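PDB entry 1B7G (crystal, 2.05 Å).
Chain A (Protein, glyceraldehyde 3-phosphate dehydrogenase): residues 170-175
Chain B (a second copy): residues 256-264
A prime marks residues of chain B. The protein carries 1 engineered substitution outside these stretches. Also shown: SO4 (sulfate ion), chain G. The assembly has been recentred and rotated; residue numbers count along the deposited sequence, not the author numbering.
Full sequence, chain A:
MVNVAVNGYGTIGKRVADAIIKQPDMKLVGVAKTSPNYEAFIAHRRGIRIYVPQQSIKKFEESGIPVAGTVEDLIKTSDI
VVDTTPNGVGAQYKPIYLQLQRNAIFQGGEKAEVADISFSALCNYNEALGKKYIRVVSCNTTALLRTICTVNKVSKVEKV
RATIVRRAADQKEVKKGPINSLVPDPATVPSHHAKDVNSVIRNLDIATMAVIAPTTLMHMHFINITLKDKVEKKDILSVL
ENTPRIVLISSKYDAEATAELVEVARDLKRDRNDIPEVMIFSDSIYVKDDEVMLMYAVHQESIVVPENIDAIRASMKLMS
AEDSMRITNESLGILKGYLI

Chain A 170-175: DQKEVK
Chain B 256-264: EATAELVEV

This contact between two copies of one protein illustrates how a turn can pack against the first turns of a helix with no direct hydrogen bond, joined instead by close packing and two bridging waters. In chain A, Gln171 (phi/psi -58/-32) and Lys172 (-74/-23) occupy the corners of a type I turn, closed by Glu173 N to Asp170 O at 3.0 Å and braced by Asp170 N to Glu173 OE2 at 2.5 Å. In chain B, Ala257′ (-161/138) occupies the N-cap position, right before a helix that begins at Thr258′. The closest CA atoms across the stretches are those of Lys172 and Glu260′, 5.0 Å apart. The methyl group of Ala259′ fits close against the turn, its CB 3.1 Å from Gln171 O, while Val174 CG1 (chi1 m) makes apolar contacts 3.8 Å from Ala259′ CB and 3.9 Å from Ala257′ CB.

Two waters bridge some of the polar groups. Gln171, extended (t, t, chi3 -80°), puts NE2 3.3 Å from Val262′ CG1 and donates from NE2 to water 1 (2.9 Å), which donates to Ala259′ O (3.0 Å) and Glu263′ OE1 (2.9 Å). Water 2 accepts from Lys172 N (2.9 Å) and donates to Glu263′ OE1 (2.9 Å). Glu263′ (t, p, 9°) is buried yet keeps its carboxylate satisfied: OE1 accepts from both waters and OE2 is hydrogen-bonded elsewhere in the structure. Lys172 (p, t, t, t) lays CD 3.8 Å from Glu263′ OE2, then leads away, its NZ donating a hydrogen bond to sulfate O1 at 2.7 Å. Together the stretches bury 370 Å².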

# COMPACT_ATOMS: atom_id res chain seq x y z
N ASP A 170 -0.58 -3.15 -12.87
CA ASP A 170 -0.60 -2.96 -11.41
C ASP A 170 0.85 -2.82 -10.91
O ASP A 170 1.81 -3.21 -11.56
CB ASP A 170 -1.29 -4.10 -10.71
CG ASP A 170 -2.79 -4.07 -11.05
OD1 ASP A 170 -3.33 -2.94 -11.04
OD2 ASP A 170 -3.30 -5.17 -11.32
N GLN A 171 0.93 -2.27 -9.71
CA GLN A 171 2.17 -1.98 -9.06
C GLN A 171 3.10 -3.18 -8.86
O GLN A 171 4.33 -3.00 -9.01
CB GLN A 171 1.90 -1.33 -7.69
CG GLN A 171 3.24 -0.98 -7.01
CD GLN A 171 3.00 -0.10 -5.80
OE1 GLN A 171 2.81 1.11 -5.94
NE2 GLN A 171 2.95 -0.75 -4.64
N LYS A 172 2.56 -4.37 -8.68
CA LYS A 172 3.44 -5.54 -8.53
C LYS A 172 4.04 -5.96 -9.85
O LYS A 172 5.03 -6.71 -9.87
CB LYS A 172 2.68 -6.71 -7.88
CG LYS A 172 1.89 -7.57 -8.88
CD LYS A 172 0.74 -8.28 -8.20
CE LYS A 172 0.16 -9.37 -9.07
NZ LYS A 172 -1.07 -9.98 -8.49
N GLU A 173 3.43 -5.61 -10.98
CA GLU A 173 3.97 -6.05 -12.28
C GLU A 173 5.21 -5.24 -12.58
O GLU A 173 5.30 -4.03 -12.29
CB GLU A 173 2.86 -6.00 -13.35
CG GLU A 173 1.50 -6.48 -12.86
CD GLU A 173 0.35 -6.42 -13.83
OE1 GLU A 173 0.13 -7.42 -14.58
OE2 GLU A 173 -0.44 -5.43 -13.92
N VAL A 174 6.35 -5.88 -12.84
CA VAL A 174 7.57 -5.12 -13.13
C VAL A 174 7.98 -5.40 -14.57
O VAL A 174 8.99 -4.88 -15.02
CB VAL A 174 8.72 -5.46 -12.15
CG1 VAL A 174 8.31 -5.14 -10.72
CG2 VAL A 174 9.11 -6.92 -12.31
N LYS A 175 7.23 -6.23 -15.31
CA LYS A 175 7.64 -6.47 -16.70
C LYS A 175 6.75 -5.77 -17.72
O LYS A 175 6.88 -6.02 -18.92
CB LYS A 175 7.72 -7.96 -16.99
CG LYS A 175 8.84 -8.62 -16.14
CD LYS A 175 8.92 -10.12 -16.42
CE LYS A 175 10.08 -10.76 -15.66
NZ LYS A 175 9.62 -11.27 -14.34
N GLU B 256 11.99 -10.78 -6.10
CA GLU B 256 13.14 -9.89 -6.05
C GLU B 256 12.99 -8.67 -6.95
O GLU B 256 13.64 -8.60 -8.01
CB GLU B 256 14.45 -10.60 -6.45
CG GLU B 256 14.55 -12.01 -5.84
CD GLU B 256 15.76 -12.71 -6.47
OE1 GLU B 256 15.55 -13.35 -7.51
OE2 GLU B 256 16.85 -12.56 -5.89
N ALA B 257 12.20 -7.73 -6.52
CA ALA B 257 11.97 -6.44 -7.17
C ALA B 257 11.37 -5.56 -6.08
O ALA B 257 10.55 -6.13 -5.30
CB ALA B 257 11.06 -6.52 -8.36
N THR B 258 11.76 -4.32 -5.95
CA THR B 258 11.18 -3.53 -4.87
C THR B 258 9.65 -3.49 -4.93
O THR B 258 9.01 -3.56 -3.85
CB THR B 258 11.78 -2.16 -4.76
OG1 THR B 258 11.54 -1.33 -5.94
CG2 THR B 258 13.27 -2.29 -4.46
N ALA B 259 9.05 -3.48 -6.12
CA ALA B 259 7.58 -3.45 -6.21
C ALA B 259 6.93 -4.71 -5.70
O ALA B 259 5.85 -4.70 -5.12
CB ALA B 259 7.14 -3.20 -7.66
N GLU B 260 7.55 -5.87 -5.99
CA GLU B 260 7.08 -7.15 -5.52
C GLU B 260 7.24 -7.30 -4.00
O GLU B 260 6.39 -7.97 -3.39
CB GLU B 260 7.73 -8.28 -6.28
CG GLU B 260 7.35 -8.30 -7.76
CD GLU B 260 8.25 -9.19 -8.57
OE1 GLU B 260 9.43 -9.31 -8.18
OE2 GLU B 260 7.80 -9.78 -9.57
N LEU B 261 8.22 -6.66 -3.38
CA LEU B 261 8.38 -6.71 -1.93
C LEU B 261 7.25 -5.92 -1.26
O LEU B 261 6.67 -6.35 -0.26
CB LEU B 261 9.74 -6.22 -1.50
CG LEU B 261 10.91 -7.13 -1.93
CD1 LEU B 261 12.25 -6.45 -1.76
CD2 LEU B 261 10.85 -8.42 -1.12
N VAL B 262 6.89 -4.77 -1.83
CA VAL B 262 5.76 -3.97 -1.41
C VAL B 262 4.49 -4.83 -1.50
O VAL B 262 3.73 -4.81 -0.52
CB VAL B 262 5.52 -2.68 -2.20
CG1 VAL B 262 4.16 -2.00 -1.84
CG2 VAL B 262 6.59 -1.65 -1.90
N GLU B 263 4.36 -5.66 -2.54
CA GLU B 263 3.19 -6.51 -2.68
C GLU B 263 3.20 -7.57 -1.56
O GLU B 263 2.16 -7.89 -1.02
CB GLU B 263 3.12 -7.24 -4.01
CG GLU B 263 1.79 -7.87 -4.36
CD GLU B 263 0.68 -6.86 -4.64
OE1 GLU B 263 0.92 -5.64 -4.74
OE2 GLU B 263 -0.47 -7.33 -4.77
N VAL B 264 4.38 -8.10 -1.27
CA VAL B 264 4.53 -9.07 -0.17
C VAL B 264 4.05 -8.46 1.15
O VAL B 264 3.27 -9.09 1.86
CB VAL B 264 5.99 -9.53 -0.06
CG1 VAL B 264 6.30 -10.18 1.28
CG2 VAL B 264 6.31 -10.49 -1.20
S SO4 G . -2.26 -11.11 -11.90
O1 SO4 G . -1.34 -11.38 -10.74
O2 SO4 G . -3.56 -10.55 -11.38
O3 SO4 G . -2.52 -12.39 -12.64
O4 SO4 G . -1.63 -10.12 -12.83
O HOH W 1 3.07 -3.66 -5.01
O HOH W 2 0.02 -4.63 -7.32